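Local structure of inositol-3-phosphate synthase (Caenorhabditis elegans, 1VKO) at residues A102-T107 / Q181-P186; L128-D131 / N136-F139; D218-H223 / S282-V287. The protein belongs to a family of synthases with a Rossmann-type domain and binds nicotinamide-adenine-dinucleotide, here in an assembly of four chains. All blocks are in the same frame, centred on the assembly; numbering follows the deposited sequence.

Contact 1: residues A102-T107 / Q181-P186; sequences AMTWRT and QEKLRP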
# COMPACT_ATOMS: atom_id res chain seq x y z
N ALA A 102 9.90 -21.45 -29.58
CA ALA A 102 10.85 -20.81 -28.67
C ALA A 102 11.10 -19.33 -29.02
O ALA A 102 12.24 -18.87 -29.09
CB ALA A 102 12.15 -21.59 -28.66
N MET A 103 10.01 -18.58 -29.19
CA MET A 103 10.11 -17.18 -29.58
C MET A 103 10.68 -16.31 -28.47
O MET A 103 10.40 -16.51 -27.28
CB MET A 103 8.79 -16.63 -30.09
CG MET A 103 8.02 -17.59 -31.03
SD MET A 103 6.72 -16.78 -31.98
CE MET A 103 6.26 -18.01 -33.18
N THR A 104 11.51 -15.35 -28.87
CA THR A 104 12.05 -14.38 -27.95
C THR A 104 11.62 -13.00 -28.39
O THR A 104 11.18 -12.82 -29.51
CB THR A 104 13.61 -14.44 -27.91
OG1 THR A 104 14.12 -14.66 -29.21
CG2 THR A 104 14.10 -15.66 -27.14
N TRP A 105 11.73 -12.02 -27.50
CA TRP A 105 11.49 -10.63 -27.90
C TRP A 105 12.46 -9.73 -27.13
O TRP A 105 12.86 -10.08 -26.01
CB TRP A 105 10.01 -10.24 -27.72
CG TRP A 105 9.45 -10.51 -26.36
CD1 TRP A 105 9.29 -9.62 -25.36
CD2 TRP A 105 8.99 -11.78 -25.84
NE1 TRP A 105 8.77 -10.22 -24.24
CE2 TRP A 105 8.56 -11.55 -24.51
CE3 TRP A 105 8.90 -13.10 -26.36
CZ2 TRP A 105 8.06 -12.58 -23.67
CZ3 TRP A 105 8.38 -14.12 -25.56
CH2 TRP A 105 7.98 -13.85 -24.19
N ARG A 106 12.88 -8.61 -27.73
CA ARG A 106 13.81 -7.70 -27.04
C ARG A 106 13.10 -7.00 -25.87
O ARG A 106 11.94 -6.60 -26.00
CB ARG A 106 14.35 -6.63 -27.99
CG ARG A 106 15.64 -7.01 -28.78
CD ARG A 106 17.01 -6.88 -28.00
NE ARG A 106 17.27 -5.57 -27.37
CZ ARG A 106 17.85 -5.41 -26.16
NH1 ARG A 106 18.23 -6.49 -25.48
NH2 ARG A 106 18.07 -4.20 -25.62
N THR A 107 13.81 -6.82 -24.75
CA THR A 107 13.34 -5.94 -23.70
C THR A 107 14.48 -5.00 -23.35
O THR A 107 15.62 -5.20 -23.79
CB THR A 107 12.90 -6.74 -22.48
OG1 THR A 107 14.01 -7.50 -21.98
CG2 THR A 107 11.91 -7.81 -22.91
N GLN A 181 3.80 -10.15 -31.15
CA GLN A 181 2.59 -10.24 -31.97
C GLN A 181 3.02 -10.36 -33.43
O GLN A 181 2.41 -11.12 -34.20
CB GLN A 181 1.68 -9.02 -31.77
CG GLN A 181 1.02 -8.88 -30.37
CD GLN A 181 0.13 -7.65 -30.24
OE1 GLN A 181 -0.50 -7.24 -31.24
NE2 GLN A 181 0.07 -7.05 -29.02
N GLU A 182 4.07 -9.63 -33.81
CA GLU A 182 4.56 -9.77 -35.20
C GLU A 182 5.13 -11.14 -35.51
O GLU A 182 4.80 -11.71 -36.52
CB GLU A 182 5.55 -8.67 -35.57
CG GLU A 182 4.92 -7.52 -36.36
CD GLU A 182 3.66 -6.97 -35.71
OE1 GLU A 182 3.75 -6.20 -34.71
OE2 GLU A 182 2.56 -7.32 -36.21
N LYS A 183 5.95 -11.68 -34.64
CA LYS A 183 6.45 -13.03 -34.78
C LYS A 183 5.32 -14.05 -34.87
O LYS A 183 5.40 -15.01 -35.65
CB LYS A 183 7.36 -13.37 -33.59
CG LYS A 183 8.77 -12.78 -33.75
CD LYS A 183 9.62 -12.98 -32.51
CE LYS A 183 11.06 -12.74 -32.86
NZ LYS A 183 12.00 -13.33 -31.86
N LEU A 184 4.26 -13.85 -34.05
CA LEU A 184 3.11 -14.77 -34.05
C LEU A 184 2.11 -14.57 -35.19
O LEU A 184 1.24 -15.42 -35.40
CB LEU A 184 2.40 -14.73 -32.73
CG LEU A 184 3.07 -15.36 -31.52
CD1 LEU A 184 2.28 -14.87 -30.42
CD2 LEU A 184 2.96 -16.89 -31.58
N ARG A 185 2.26 -13.49 -35.94
CA ARG A 185 1.33 -13.14 -37.01
C ARG A 185 1.02 -14.28 -38.05
O ARG A 185 -0.16 -14.58 -38.29
CB ARG A 185 1.77 -11.83 -37.70
CG ARG A 185 1.12 -11.59 -39.05
CD ARG A 185 1.15 -10.13 -39.50
NE ARG A 185 -0.03 -9.80 -40.31
CZ ARG A 185 -0.27 -8.62 -40.89
NH1 ARG A 185 0.59 -7.64 -40.74
NH2 ARG A 185 -1.36 -8.43 -41.62
N PRO A 186 2.02 -14.91 -38.67
CA PRO A 186 1.72 -15.95 -39.68
C PRO A 186 1.07 -17.22 -39.09
O PRO A 186 0.65 -18.11 -39.84
CB PRO A 186 3.09 -16.26 -40.27
CG PRO A 186 4.04 -15.93 -39.21
CD PRO A 186 3.47 -14.72 -38.50
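Met103 and Thr104 meet Lys183 and Leu184 where a beta hairpin, strands 104-107 and 110-113, starts alongside helix 178-188. A Schellman motif at Ala102 ends helix 87-100 just before, so the chain leaves that helix and brings Met103 against helix 178-188. The tight part is apolar and buried. Met103, extended beyond CG, brings SD to 3.8 Å from Leu184 CD2, and its CE lies equally near the same methyl. A long, unbranched thioether suits this place because it can run between the helix and the hairpin; Met103 and Lys183 lie alongside each other, pointing opposite ways, with SD touching Lys183 CB at 3.8 Å. Leu184 meets the thioether with CD2, and its side chain also packs on Phe97 and Ala98 of helix 87-100.

The looser side is polar and partly exposed. Here the CB of Thr104 points away from the helix, and it is the backbone carbonyl that faces Lys183. The lysine chain, extended beyond CG, reaches across to the strand, CD and CE lying near Thr104 O, while Glu179 offers a weak, long ion pair to its ammonium group. Lys183 NZ donates to Thr104 O at 2.5 Å, a length too short to be taken literally, with the nitrogen tilted 35° from the carbonyl plane.

Contact 2: residues L128-D131 / N136-F139; sequences LGYD and NQIF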
# COMPACT_ATOMS: atom_id res chain seq x y z
N LEU A 128 8.78 -35.84 -2.85
CA LEU A 128 8.74 -37.30 -2.61
C LEU A 128 9.46 -37.74 -1.32
O LEU A 128 9.23 -38.87 -0.85
CB LEU A 128 9.37 -38.07 -3.76
CG LEU A 128 8.97 -37.92 -5.23
CD1 LEU A 128 7.52 -37.46 -5.41
CD2 LEU A 128 9.92 -36.95 -5.84
N GLY A 129 10.33 -36.88 -0.79
CA GLY A 129 11.10 -37.19 0.41
C GLY A 129 12.56 -36.72 0.40
O GLY A 129 12.93 -35.84 -0.39
N TYR A 130 13.36 -37.32 1.28
CA TYR A 130 14.78 -37.03 1.49
C TYR A 130 15.70 -38.23 1.14
O TYR A 130 15.42 -39.38 1.53
CB TYR A 130 14.99 -36.68 2.96
CG TYR A 130 16.40 -36.25 3.29
CD1 TYR A 130 16.80 -34.93 3.12
CD2 TYR A 130 17.33 -37.16 3.78
CE1 TYR A 130 18.08 -34.53 3.40
CE2 TYR A 130 18.62 -36.76 4.07
CZ TYR A 130 18.99 -35.44 3.88
OH TYR A 130 20.28 -35.02 4.17
N ASP A 131 16.78 -37.92 0.42
CA ASP A 131 17.80 -38.89 -0.02
C ASP A 131 19.11 -38.73 0.73
O ASP A 131 19.81 -37.73 0.56
CB ASP A 131 18.08 -38.68 -1.51
CG ASP A 131 19.18 -39.59 -2.04
OD1 ASP A 131 19.28 -40.78 -1.63
OD2 ASP A 131 19.99 -39.21 -2.91
N ASN A 136 19.81 -34.58 0.55
CA ASN A 136 18.96 -33.70 -0.23
C ASN A 136 17.48 -34.06 -0.13
O ASN A 136 17.11 -35.24 -0.16
CB ASN A 136 19.35 -33.87 -1.69
CG ASN A 136 19.69 -32.59 -2.34
OD1 ASN A 136 20.75 -32.03 -2.09
ND2 ASN A 136 18.82 -32.11 -3.22
N GLN A 137 16.65 -33.03 -0.00
CA GLN A 137 15.21 -33.11 -0.28
C GLN A 137 14.98 -33.35 -1.79
O GLN A 137 15.60 -32.71 -2.65
CB GLN A 137 14.51 -31.83 0.17
CG GLN A 137 14.57 -31.52 1.68
CD GLN A 137 13.65 -32.40 2.49
OE1 GLN A 137 13.48 -33.58 2.18
NE2 GLN A 137 13.07 -31.84 3.54
N ILE A 138 14.12 -34.32 -2.10
CA ILE A 138 13.84 -34.73 -3.47
C ILE A 138 12.56 -34.08 -3.96
O ILE A 138 11.46 -34.39 -3.49
CB ILE A 138 13.73 -36.29 -3.60
CG1 ILE A 138 15.07 -36.97 -3.25
CG2 ILE A 138 13.28 -36.69 -5.00
CD1 ILE A 138 16.25 -36.64 -4.21
N PHE A 139 12.71 -33.19 -4.94
CA PHE A 139 11.59 -32.51 -5.54
C PHE A 139 11.56 -32.81 -7.03
O PHE A 139 12.54 -32.59 -7.74
CB PHE A 139 11.72 -31.01 -5.30
CG PHE A 139 11.27 -30.57 -3.92
CD1 PHE A 139 9.94 -30.20 -3.68
CD2 PHE A 139 12.18 -30.51 -2.86
CE1 PHE A 139 9.52 -29.79 -2.41
CE2 PHE A 139 11.76 -30.10 -1.58
CZ PHE A 139 10.43 -29.76 -1.37
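The antiparallel beta hairpin of strands 125-131 and 136-141 brings Leu128 to Asp131 against Asn136 to Ile138. Near the turn, Asp131 and Asn136 form a hydrogen-bonded pair: Asp131 N gives a nearly straight bond to Asn136 O at 2.8 Å (175° at the hydrogen), and Asn136 N answers with a longer one to Asp131 O. Tyr130 and Gln137 follow as a non-hydrogen-bonded pair. The Tyr130 ring lies obliquely over the partner strand because chi1 (-176°) turns CG away from the backbone N, CD1 coming to 3.3 Å from Asn136 O. Gln137 OE1 sits at the ring's edge in its plane, the amide turned 74° against it; His127 and Gln522 hold the two ends of that amide.

Farther along, Leu128 N donates to Ile138 O while Ile138 N donates to Gly129 O at 2.6 Å, so two residues face one across the hairpin, consistent with a beta bulge. Glycine fits at 129 because at its backbone angles a beta carbon would be pressed against the Leu128 carbonyl. On the face opposite Tyr130, Ile138 lies with Asp131 and Asn136, its CD1 reaching Asp131 CB at 3.8 Å; Leu128 CD2 and Ile138 CG2 are squeezed to 3.5 Å. Phe50 of another copy of the protein packs on Ile138, and His52 of that subunit and Thr134 of the same chain both bond to Asp131 OD2.

Contact 3: residues D218-H223 / S282-V287; sequences DNKLEH and SNIFAV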
# COMPACT_ATOMS: atom_id res chain seq x y z
N ASP A 218 -33.45 -18.50 -34.18
CA ASP A 218 -33.75 -18.52 -32.72
C ASP A 218 -34.20 -19.87 -32.21
O ASP A 218 -34.73 -19.97 -31.11
CB ASP A 218 -34.85 -17.52 -32.38
CG ASP A 218 -34.56 -16.13 -32.91
OD1 ASP A 218 -33.55 -15.52 -32.47
OD2 ASP A 218 -35.30 -15.59 -33.77
N ASN A 219 -34.02 -20.91 -33.03
CA ASN A 219 -34.33 -22.27 -32.64
C ASN A 219 -33.09 -22.83 -31.97
O ASN A 219 -32.06 -23.02 -32.63
CB ASN A 219 -34.69 -23.11 -33.88
CG ASN A 219 -35.22 -24.50 -33.54
OD1 ASN A 219 -34.67 -25.23 -32.71
ND2 ASN A 219 -36.29 -24.90 -34.24
N LYS A 220 -33.20 -23.08 -30.67
CA LYS A 220 -32.08 -23.49 -29.82
C LYS A 220 -31.65 -24.92 -30.06
O LYS A 220 -30.49 -25.29 -29.77
CB LYS A 220 -32.41 -23.27 -28.31
CG LYS A 220 -32.75 -21.83 -27.98
CD LYS A 220 -32.89 -21.48 -26.49
CE LYS A 220 -33.15 -19.97 -26.30
NZ LYS A 220 -33.05 -19.56 -24.86
N LEU A 221 -32.57 -25.74 -30.56
CA LEU A 221 -32.26 -27.14 -30.91
C LEU A 221 -31.47 -27.21 -32.21
O LEU A 221 -30.56 -28.04 -32.35
CB LEU A 221 -33.51 -28.02 -30.99
CG LEU A 221 -33.28 -29.47 -31.48
CD1 LEU A 221 -32.57 -30.31 -30.40
CD2 LEU A 221 -34.59 -30.13 -31.89
N GLU A 222 -31.79 -26.34 -33.16
CA GLU A 222 -30.93 -26.22 -34.33
C GLU A 222 -29.56 -25.73 -33.92
O GLU A 222 -28.56 -26.23 -34.41
CB GLU A 222 -31.51 -25.28 -35.33
CG GLU A 222 -32.65 -25.85 -36.14
CD GLU A 222 -32.62 -25.32 -37.55
OE1 GLU A 222 -32.51 -24.07 -37.67
OE2 GLU A 222 -32.67 -26.14 -38.51
N HIS A 223 -29.51 -24.80 -32.95
CA HIS A 223 -28.23 -24.35 -32.42
C HIS A 223 -27.45 -25.49 -31.80
O HIS A 223 -26.26 -25.65 -32.10
CB HIS A 223 -28.39 -23.18 -31.46
CG HIS A 223 -28.87 -21.95 -32.15
ND1 HIS A 223 -29.60 -20.97 -31.51
CD2 HIS A 223 -28.75 -21.55 -33.43
CE1 HIS A 223 -29.93 -20.03 -32.37
NE2 HIS A 223 -29.42 -20.35 -33.55
N SER A 282 -24.39 -20.97 -22.88
CA SER A 282 -23.45 -21.83 -22.19
C SER A 282 -24.05 -23.15 -21.83
O SER A 282 -23.32 -24.10 -21.67
CB SER A 282 -22.82 -21.17 -20.97
OG SER A 282 -23.70 -21.16 -19.87
N ASN A 283 -25.38 -23.23 -21.71
CA ASN A 283 -26.07 -24.51 -21.50
C ASN A 283 -25.98 -25.36 -22.77
O ASN A 283 -25.79 -26.55 -22.69
CB ASN A 283 -27.54 -24.30 -21.21
CG ASN A 283 -27.83 -23.88 -19.75
OD1 ASN A 283 -28.90 -23.37 -19.46
ND2 ASN A 283 -26.90 -24.12 -18.84
N ILE A 284 -26.12 -24.72 -23.93
CA ILE A 284 -26.15 -25.41 -25.21
C ILE A 284 -24.78 -25.97 -25.55
O ILE A 284 -24.66 -27.16 -25.82
CB ILE A 284 -26.78 -24.54 -26.35
CG1 ILE A 284 -28.28 -24.31 -26.04
CG2 ILE A 284 -26.73 -25.28 -27.67
CD1 ILE A 284 -28.88 -23.07 -26.66
N PHE A 285 -23.72 -25.16 -25.45
CA PHE A 285 -22.38 -25.73 -25.47
C PHE A 285 -22.20 -26.89 -24.50
O PHE A 285 -21.71 -27.92 -24.88
CB PHE A 285 -21.31 -24.68 -25.25
CG PHE A 285 -21.13 -23.74 -26.38
CD1 PHE A 285 -20.30 -24.09 -27.45
CD2 PHE A 285 -21.79 -22.51 -26.41
CE1 PHE A 285 -20.11 -23.20 -28.54
CE2 PHE A 285 -21.62 -21.59 -27.50
CZ PHE A 285 -20.77 -21.95 -28.58
N ALA A 286 -22.60 -26.75 -23.23
CA ALA A 286 -22.34 -27.87 -22.31
C ALA A 286 -23.01 -29.12 -22.86
O ALA A 286 -22.38 -30.19 -22.94
CB ALA A 286 -22.79 -27.56 -20.88
N VAL A 287 -24.27 -28.97 -23.29
CA VAL A 287 -25.03 -30.08 -23.91
C VAL A 287 -24.40 -30.62 -25.20
O VAL A 287 -24.22 -31.82 -25.36
CB VAL A 287 -26.52 -29.71 -24.05
CG1 VAL A 287 -27.31 -30.78 -24.78
CG2 VAL A 287 -27.13 -29.52 -22.66
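Ile284 on helix 281-291 packs against Lys220 and His223 in the first turn of helix 220-238, a small, buried, purely van der Waals contact between two helices of the Rossmann-type domain. Its two branches do the touching. CD1 comes to 3.9 Å from Lys220 CB, while CG2, anti to the backbone N, lies 4.2 Å from His223 C. A beta-branched isoleucine suits the place, since one side chain can meet two points of a helical turn.

Lys220 offers only the root of its chain; the extended remainder leads away, and NZ donates to the carbonyls of Glu276 and Val279, which take up two of the ammonium group's hydrogen bonds and probably ease the burial of its charge. The His223 imidazole likewise turns from Ile284, with ND1 bonded to Tyr199 OH and NE2 to Pro216 O, and one ring face has Asn219 O 3.3 Å above its centre. Asn219 is the N-cap of the helix: its OD1 accepts from Glu222 N at 3.1 Å and weakly from Leu221 N, a role for which a short amide side chain is well fitted.

The Ile284 side chain is about 9 Å from the bound NAD. Leu224, next along helix 220-238, and Tyr199 add to its surroundings. Beyond it, helix 281-291 leans with Val287 on Leu312 of helix 307-316 and with Phe285 and Ala286 on Tyr296 of strand 295-298 in the parallel sheet.

Along the chain, contact 2 lies inside the loop that contact 1 closes, and contact 3 opens only after both. Contacts 1 and 3 are linked by sequence, helix 178-188 being followed directly by helix 220-238, yet their centres are 38 Å apart. Contact 2 is equally far from contact 1 and 51 Å from contact 3, on the opposite side of the chain's centre; none touches another. All six segments belong to the conserved synthase family region, but no helix or strand is shared. Contact 3 belongs to the helices beside the parallel sheet of the Rossmann-type domain, near the bound NAD, and no other chain touches it, whereas contacts 1 and 2 both have neighbours in other subunits.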